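Local coordinates for protein probable dipeptidase (Pseudomonas aeruginosa, PDB 3B40) that probably hydrolyses dipeptides as a metal-dependent dipeptidase of the M19 membrane dipeptidase family, built on a TIM barrel, at residues P312-R315 / F316-A320; F87-E90 / A91-Q95; G167-D170 / W171-S174; V265-P268 / A269-R272. The protein carries 11 engineered substitutions. One frame throughout, in Å; residues are numbered along the deposited sequence.

Contact 1 (P312-R315 / F316-A320); sequences PEQR and FGEYA. With MG (magnesium ion), chain D.
Four backbone bonds of the i to i+4 kind join P312-R315 to F316-A320 and make the first turns of helix 313-328, with P312 at the N-cap. F316 N donates to P312 O at 3.2 Å, and G317 N reaches E313 O at 2.8 Å in an almost straight bond (177°). E318 N to Q314 O and Y319 N to R315 O continue the ladder.

Among the polar side chains, Q314 and E318 lie one turn apart on the same flank. Q314 turns back at chi2 (-64°), which brings its amide beside the E318 carboxylate, their planes 60° apart; the placement of the amide N and O is doubtful. E318 runs extended beyond CG and carries a magnesium ion, with OE2 at 2.3 Å from the metal and OE1 at a longer 2.7 Å. E313 is held elsewhere, its OE2 accepting from K82 N.

The aromatic residues set their stems over carbonyl oxygens of the preceding turn, F316 CB 3.5 Å from E313 O and Y319 CB 3.5 Å from R315 O. One turn further on in the same segment, A320 CB sits 3.9 Å above one face of the F316 ring, off its centre. Beyond the helix, F316 stacks on F180, while Y319 meets W311 and F289 edge to face and touches L285 and R286 of helix 276-288.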
# COMPACT_ATOMS: atom_id res chain seq x y z
N PRO A 312 -23.38 13.42 14.54
CA PRO A 312 -22.45 13.94 15.57
C PRO A 312 -21.23 13.01 15.71
O PRO A 312 -21.32 11.84 15.40
CB PRO A 312 -23.29 13.95 16.86
CG PRO A 312 -24.76 13.88 16.40
CD PRO A 312 -24.70 13.07 15.09
N GLU A 313 -20.09 13.55 16.15
CA GLU A 313 -18.87 12.71 16.26
C GLU A 313 -19.08 11.46 17.11
O GLU A 313 -18.62 10.37 16.75
CB GLU A 313 -17.67 13.52 16.78
CG GLU A 313 -17.27 14.65 15.83
CD GLU A 313 -16.26 15.63 16.44
OE1 GLU A 313 -16.18 15.70 17.68
OE2 GLU A 313 -15.55 16.33 15.68
N GLN A 314 -19.82 11.62 18.21
CA GLN A 314 -20.07 10.53 19.15
C GLN A 314 -20.80 9.39 18.42
O GLN A 314 -20.51 8.21 18.64
CB GLN A 314 -20.90 11.07 20.33
CG GLN A 314 -21.13 10.10 21.54
CD GLN A 314 -21.94 8.85 21.21
OE1 GLN A 314 -21.51 7.74 21.52
NE2 GLN A 314 -23.11 9.02 20.60
N ARG A 315 -21.73 9.75 17.53
CA ARG A 315 -22.51 8.74 16.81
C ARG A 315 -21.64 7.99 15.79
O ARG A 315 -21.76 6.76 15.63
CB ARG A 315 -23.71 9.41 16.10
CG ARG A 315 -24.68 8.45 15.44
CD ARG A 315 -25.88 9.24 14.88
NE ARG A 315 -26.75 8.39 14.05
CZ ARG A 315 -27.72 7.61 14.52
NH1 ARG A 315 -27.97 7.55 15.83
NH2 ARG A 315 -28.45 6.87 13.68
N PHE A 316 -20.78 8.74 15.10
CA PHE A 316 -19.82 8.16 14.18
C PHE A 316 -18.89 7.19 14.90
O PHE A 316 -18.72 6.05 14.47
CB PHE A 316 -19.00 9.25 13.47
CG PHE A 316 -17.96 8.71 12.54
CD1 PHE A 316 -18.32 8.25 11.28
CD2 PHE A 316 -16.64 8.60 12.95
CE1 PHE A 316 -17.37 7.72 10.41
CE2 PHE A 316 -15.68 8.06 12.10
CZ PHE A 316 -16.04 7.62 10.83
N GLY A 317 -18.28 7.67 16.00
CA GLY A 317 -17.43 6.86 16.85
C GLY A 317 -18.03 5.51 17.19
O GLY A 317 -17.39 4.48 17.02
N GLU A 318 -19.28 5.51 17.65
CA GLU A 318 -19.98 4.28 18.02
C GLU A 318 -20.17 3.32 16.85
O GLU A 318 -19.93 2.11 16.96
CB GLU A 318 -21.34 4.62 18.60
CG GLU A 318 -21.36 4.66 20.11
CD GLU A 318 -22.76 4.66 20.65
OE1 GLU A 318 -23.08 5.56 21.48
OE2 GLU A 318 -23.55 3.77 20.25
N TYR A 319 -20.62 3.87 15.73
CA TYR A 319 -20.85 3.08 14.53
C TYR A 319 -19.55 2.52 13.94
O TYR A 319 -19.44 1.29 13.75
CB TYR A 319 -21.61 3.93 13.50
CG TYR A 319 -21.77 3.22 12.20
CD1 TYR A 319 -22.72 2.21 12.04
CD2 TYR A 319 -20.97 3.55 11.10
CE1 TYR A 319 -22.85 1.53 10.83
CE2 TYR A 319 -21.10 2.90 9.90
CZ TYR A 319 -22.04 1.89 9.75
OH TYR A 319 -22.15 1.25 8.54
N ALA A 320 -18.59 3.41 13.62
CA ALA A 320 -17.23 3.02 13.16
C ALA A 320 -16.61 1.94 14.05
O ALA A 320 -16.18 0.89 13.56
CB ALA A 320 -16.30 4.28 13.08
MG MG D . -25.20 3.88 21.87

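Contact 2 (F87-E90 / A91-Q95); sequences FVDE and ARHQQ. With CA (calcium ion), chain F.
A surface calcium site made from one helix joins F87-E90 to A91-Q95: D89 and H93, four residues apart at the start of helix 87-108, present their side chains to the same ion. This is the i, i+4 Asp-His metal pair, in which one helical turn brings two ligands together. D89 binds through both carboxylate oxygens, OD1 and OD2 each at 2.6 Å from the calcium, and H93 NE2 completes the pair at the same length. D89 reaches the ion because its CG stands anti to the backbone N (chi1 -172°), while H93 CG stands anti to the carbonyl carbon (chi1 -66°). The carboxylate and imidazole planes are 76° apart. D89 OD2 and H93 NE2 come within 3.2 Å because they share the metal, with no bond between them. Over one face of the imidazole, near its rim, lies the backbone oxygen D89 O, which also accepts the bond from H93 N. The E90 carboxylate stands at the ring edge, its plane nearly perpendicular to the ring, with E90 OE2 4.1 Å from H93 ND1 and not bonded to it.

Regular helical bonds tie A91 N to F87 O, R92 N to V88 O and Q94 N to E90 O. Y141, in a loop, touches F87, V88 and A91; separately, Q94 OE1 accepts from W70 N. V88 CG1 rests over a face of the R92 guanidinium, 3.7 Å from R92 NH2, whereas D89 OD1 lies at its edge, 4.1 Å from R92 NH1 and too far for a salt bridge.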
# COMPACT_ATOMS: atom_id res chain seq x y z
N PHE A 87 -5.31 20.40 11.32
CA PHE A 87 -5.03 18.99 11.06
C PHE A 87 -3.96 18.78 9.99
O PHE A 87 -3.24 17.77 10.02
CB PHE A 87 -6.32 18.27 10.64
CG PHE A 87 -7.12 17.75 11.79
CD1 PHE A 87 -7.49 16.41 11.83
CD2 PHE A 87 -7.47 18.58 12.85
CE1 PHE A 87 -8.23 15.91 12.90
CE2 PHE A 87 -8.21 18.09 13.92
CZ PHE A 87 -8.59 16.75 13.95
N VAL A 88 -3.85 19.71 9.04
CA VAL A 88 -2.81 19.63 8.00
C VAL A 88 -1.43 19.67 8.64
O VAL A 88 -0.54 18.90 8.25
CB VAL A 88 -2.94 20.73 6.91
CG1 VAL A 88 -1.93 20.48 5.78
CG2 VAL A 88 -4.36 20.76 6.33
N ASP A 89 -1.23 20.55 9.61
CA ASP A 89 0.07 20.66 10.26
C ASP A 89 0.38 19.42 11.09
O ASP A 89 1.53 18.98 11.17
CB ASP A 89 0.17 21.92 11.13
CG ASP A 89 1.58 22.14 11.64
OD1 ASP A 89 2.50 22.37 10.79
OD2 ASP A 89 1.78 22.05 12.88
N GLU A 90 -0.65 18.84 11.69
CA GLU A 90 -0.48 17.58 12.42
C GLU A 90 -0.02 16.45 11.50
O GLU A 90 0.87 15.68 11.84
CB GLU A 90 -1.77 17.17 13.11
CG GLU A 90 -1.55 16.10 14.18
CD GLU A 90 -0.70 16.62 15.34
OE1 GLU A 90 -0.92 17.79 15.75
OE2 GLU A 90 0.19 15.88 15.83
N ALA A 91 -0.66 16.37 10.33
CA ALA A 91 -0.31 15.39 9.31
C ALA A 91 1.15 15.57 8.89
O ALA A 91 1.84 14.58 8.65
CB ALA A 91 -1.28 15.49 8.11
N ARG A 92 1.62 16.82 8.86
CA ARG A 92 3.05 17.13 8.59
C ARG A 92 3.99 16.64 9.70
O ARG A 92 5.09 16.15 9.43
CB ARG A 92 3.25 18.62 8.39
CG ARG A 92 2.65 19.17 7.11
CD ARG A 92 3.17 20.61 6.83
NE ARG A 92 2.45 21.15 5.68
CZ ARG A 92 1.58 22.16 5.74
NH1 ARG A 92 1.37 22.82 6.89
NH2 ARG A 92 0.97 22.54 4.63
N HIS A 93 3.56 16.78 10.94
CA HIS A 93 4.27 16.18 12.07
C HIS A 93 4.37 14.65 11.97
O HIS A 93 5.41 14.10 12.29
CB HIS A 93 3.61 16.58 13.38
CG HIS A 93 3.72 18.05 13.68
ND1 HIS A 93 2.96 18.66 14.65
CD2 HIS A 93 4.49 19.02 13.13
CE1 HIS A 93 3.26 19.95 14.69
NE2 HIS A 93 4.18 20.19 13.78
N GLN A 94 3.31 13.99 11.53
CA GLN A 94 3.31 12.53 11.28
C GLN A 94 4.37 12.17 10.22
O GLN A 94 5.10 11.17 10.38
CB GLN A 94 1.92 12.04 10.84
CG GLN A 94 0.78 12.24 11.86
CD GLN A 94 -0.64 12.25 11.24
OE1 GLN A 94 -0.91 11.61 10.22
NE2 GLN A 94 -1.55 13.00 11.88
N GLN A 95 4.49 12.98 9.16
CA GLN A 95 5.51 12.76 8.10
C GLN A 95 6.91 12.94 8.66
O GLN A 95 7.80 12.14 8.39
CB GLN A 95 5.36 13.72 6.93
CG GLN A 95 4.08 13.67 6.12
CD GLN A 95 4.15 14.65 4.96
OE1 GLN A 95 4.34 15.86 5.17
NE2 GLN A 95 4.00 14.14 3.75
CA CA F . 4.35 22.56 12.64

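Contact 3 (G167-D170 / W171-S174); sequences GNND and WADS. Engineered in segment 171-174: A172 (natural residue Ser).
The W171 indole has the backbone of D170 at its edge: D170 C lies 3.5 Å from W171 CD1. A second flat group, the N169 amide, is gripped at its oxygen by two backbone N-H groups, while its ND2 donates to F163 O. W171 N reaches N169 OD1 at 2.8 Å in the carbonyl plane, and A172 N reaches the same atom at 3.0 Å from 40° above that plane. N169 CG sits between the backbone N and carbonyl carbon (chi1 65°), which folds the amide over its following residues. The bond to W171 N forms an Asx turn, and the chain reverses within the long loop between barrel strand 160-162 and helix 193-205. N169 N donates to A172 O, so N169 secures the reversal with both backbone and side chain; A172 is an engineered residue. S174 N makes a nearly straight bond (173°) to N168 OD1 at 3.0 Å, and a water joins N168 OD1 to S174 O. A second water spans N169 O and D173 OD1. N168 ND2 donates to S184 O, and the two D173 oxygens take L188 N and G190 N. S174 CB packs against G167 O at 3.2 Å, its OG bonded to Y165 O.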
# COMPACT_ATOMS: atom_id res chain seq x y z
N GLY A 167 -9.93 9.25 1.89
CA GLY A 167 -10.27 10.67 1.97
C GLY A 167 -9.81 11.40 0.71
O GLY A 167 -8.72 11.14 0.21
N ASN A 168 -10.64 12.28 0.17
CA ASN A 168 -10.22 13.13 -0.94
C ASN A 168 -9.16 14.08 -0.45
O ASN A 168 -9.11 14.38 0.74
CB ASN A 168 -11.40 13.96 -1.48
CG ASN A 168 -12.45 13.12 -2.22
OD1 ASN A 168 -12.16 12.05 -2.74
ND2 ASN A 168 -13.68 13.64 -2.30
N ASN A 169 -8.32 14.58 -1.35
CA ASN A 169 -7.48 15.72 -0.98
C ASN A 169 -7.44 16.70 -2.16
O ASN A 169 -8.07 16.44 -3.20
CB ASN A 169 -6.06 15.27 -0.55
CG ASN A 169 -5.29 14.63 -1.68
OD1 ASN A 169 -5.03 15.27 -2.72
ND2 ASN A 169 -4.91 13.37 -1.49
N ASP A 170 -6.74 17.82 -1.99
CA ASP A 170 -6.78 18.92 -2.97
C ASP A 170 -6.02 18.67 -4.27
O ASP A 170 -6.12 19.46 -5.20
CB ASP A 170 -6.32 20.24 -2.35
CG ASP A 170 -7.25 20.70 -1.24
OD1 ASP A 170 -8.45 20.38 -1.26
OD2 ASP A 170 -6.78 21.37 -0.34
N TRP A 171 -5.27 17.59 -4.33
CA TRP A 171 -4.52 17.17 -5.54
C TRP A 171 -5.22 16.07 -6.34
O TRP A 171 -5.14 16.03 -7.57
CB TRP A 171 -3.14 16.66 -5.11
CG TRP A 171 -2.18 17.72 -4.65
CD1 TRP A 171 -2.50 18.97 -4.15
CD2 TRP A 171 -0.74 17.67 -4.69
NE1 TRP A 171 -1.34 19.66 -3.84
CE2 TRP A 171 -0.25 18.89 -4.16
CE3 TRP A 171 0.18 16.70 -5.10
CZ2 TRP A 171 1.13 19.16 -4.04
CZ3 TRP A 171 1.54 16.97 -4.97
CH2 TRP A 171 2.00 18.19 -4.45
N ALA A 172 -5.89 15.15 -5.64
CA ALA A 172 -6.48 13.98 -6.29
C ALA A 172 -7.68 13.50 -5.50
O ALA A 172 -7.65 13.51 -4.25
CB ALA A 172 -5.43 12.87 -6.34
N ASP A 173 -8.71 13.03 -6.21
CA ASP A 173 -9.85 12.31 -5.58
C ASP A 173 -9.43 10.90 -5.14
O ASP A 173 -8.65 10.23 -5.81
CB ASP A 173 -11.04 12.15 -6.53
CG ASP A 173 -11.64 13.49 -7.00
OD1 ASP A 173 -11.53 14.52 -6.29
OD2 ASP A 173 -12.23 13.50 -8.11
N SER A 174 -10.02 10.43 -4.04
CA SER A 174 -9.70 9.10 -3.56
C SER A 174 -10.73 8.09 -4.10
O SER A 174 -11.84 8.47 -4.46
CB SER A 174 -9.67 9.10 -2.03
OG SER A 174 -9.56 7.78 -1.52
O HOH W 1 -7.17 11.30 -2.66
O HOH W 2 -13.70 10.58 -4.77
O HOH W 3 -10.52 15.58 -4.07

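Contact 4 (V265-P268 / A269-R272); sequences VGFP and AYLR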
# COMPACT_ATOMS: atom_id res chain seq x y z
N VAL A 265 -1.67 -6.94 -3.39
CA VAL A 265 -1.58 -6.75 -1.96
C VAL A 265 -2.26 -7.88 -1.15
O VAL A 265 -3.40 -8.24 -1.43
CB VAL A 265 -2.14 -5.35 -1.53
CG1 VAL A 265 -3.65 -5.27 -1.77
CG2 VAL A 265 -1.83 -5.07 -0.08
N GLY A 266 -1.56 -8.36 -0.12
CA GLY A 266 -2.12 -9.34 0.82
C GLY A 266 -3.06 -8.71 1.84
O GLY A 266 -2.84 -8.82 3.06
N PHE A 267 -4.08 -8.01 1.35
CA PHE A 267 -5.07 -7.40 2.23
C PHE A 267 -6.35 -8.24 2.20
O PHE A 267 -7.04 -8.31 1.15
CB PHE A 267 -5.35 -5.92 1.89
CG PHE A 267 -6.06 -5.19 2.98
CD1 PHE A 267 -5.35 -4.39 3.88
CD2 PHE A 267 -7.43 -5.33 3.16
CE1 PHE A 267 -5.99 -3.74 4.91
CE2 PHE A 267 -8.09 -4.67 4.19
CZ PHE A 267 -7.37 -3.88 5.07
N PRO A 268 -6.61 -8.98 3.29
CA PRO A 268 -7.61 -10.06 3.22
C PRO A 268 -8.97 -9.65 2.61
O PRO A 268 -9.45 -10.32 1.68
CB PRO A 268 -7.75 -10.54 4.68
CG PRO A 268 -6.85 -9.74 5.48
CD PRO A 268 -5.93 -8.95 4.60
N ALA A 269 -9.56 -8.56 3.08
CA ALA A 269 -10.88 -8.13 2.57
C ALA A 269 -10.91 -7.64 1.13
O ALA A 269 -12.01 -7.44 0.58
CB ALA A 269 -11.53 -7.06 3.50
N TYR A 270 -9.75 -7.43 0.52
CA TYR A 270 -9.71 -7.03 -0.88
C TYR A 270 -9.56 -8.28 -1.75
O TYR A 270 -9.59 -8.19 -3.00
CB TYR A 270 -8.54 -6.09 -1.23
CG TYR A 270 -8.34 -4.77 -0.47
CD1 TYR A 270 -9.34 -4.18 0.30
CD2 TYR A 270 -7.10 -4.10 -0.58
CE1 TYR A 270 -9.10 -2.96 0.99
CE2 TYR A 270 -6.85 -2.88 0.09
CZ TYR A 270 -7.84 -2.34 0.88
OH TYR A 270 -7.58 -1.15 1.51
N LEU A 271 -9.40 -9.44 -1.09
CA LEU A 271 -9.10 -10.71 -1.77
C LEU A 271 -10.23 -11.72 -1.67
O LEU A 271 -10.40 -12.56 -2.55
CB LEU A 271 -7.81 -11.33 -1.22
CG LEU A 271 -6.51 -10.56 -1.42
CD1 LEU A 271 -5.40 -11.16 -0.53
CD2 LEU A 271 -6.10 -10.51 -2.89
N ARG A 272 -10.96 -11.68 -0.55
CA ARG A 272 -12.14 -12.51 -0.36
C ARG A 272 -13.35 -11.63 0.02
O ARG A 272 -13.26 -10.87 0.99
CB ARG A 272 -11.89 -13.50 0.77
CG ARG A 272 -13.07 -14.41 1.04
CD ARG A 272 -12.85 -15.25 2.29
NE ARG A 272 -11.92 -16.33 2.05
CZ ARG A 272 -11.50 -17.17 2.99
NH1 ARG A 272 -11.96 -17.03 4.23
NH2 ARG A 272 -10.62 -18.13 2.71
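P268 O is gripped by two backbone N-H groups from A269-R272: R272 N donates at 3.0 Å, almost in line with the carbonyl (172°), and L271 N at 2.9 Å from well above the carbonyl plane. One residue earlier, F267 O accepts from Y270 N at 2.9 Å, also from above its plane. These short i+3 bonds and the single i+4 bond wind the chain into one brief, weakly bonded helical turn.

The aromatic pair lies beside that turn. F267 and Y270 stack face to face with an offset, centroids 4.2 Å apart and planes tilted by 23°. F267 CD2 sits over the centre of the tyrosine ring, whereas Y270 CZ stands over the rim of the phenylalanine. The stack continues into the phenylalanine side-chain stem, since F267 CB makes an off-centre CH-pi contact with the Y270 ring. F267 gets there with CG anti to the backbone N (chi1 -164°). At the tyrosine's edge V265 CG1 packs 3.8 Å from Y270 CD2, and L271 CD1 lies 3.7 Å from V265 O. R272 points outward to a salt bridge with E337, and L271 touches the same helix, 335-349. G266, the centre of an inverse gamma turn, links barrel strand 261-265 to this helical turn, a strand-to-helix loop of the TIM barrel.

From the N terminus the order is contact 2, contact 3, contact 4 and contact 1. All four are local, each on one continuous piece of chain, so they follow in series and none nests in or crosses another. Contact 2 starts helix 87-108, and contact 1 starts helix 313-328. Contact 3 turns the chain inside the loop after strand 160-162, while contact 4 closes the short loop between strand 261-265 and helix 268-271, so these two belong to different strands of the same barrel. No pair touches; contacts 2 and 3 have centres about 16 Å apart, whereas contacts 2 and 4, about 29 Å apart, lie on opposite sides of the chain's centre.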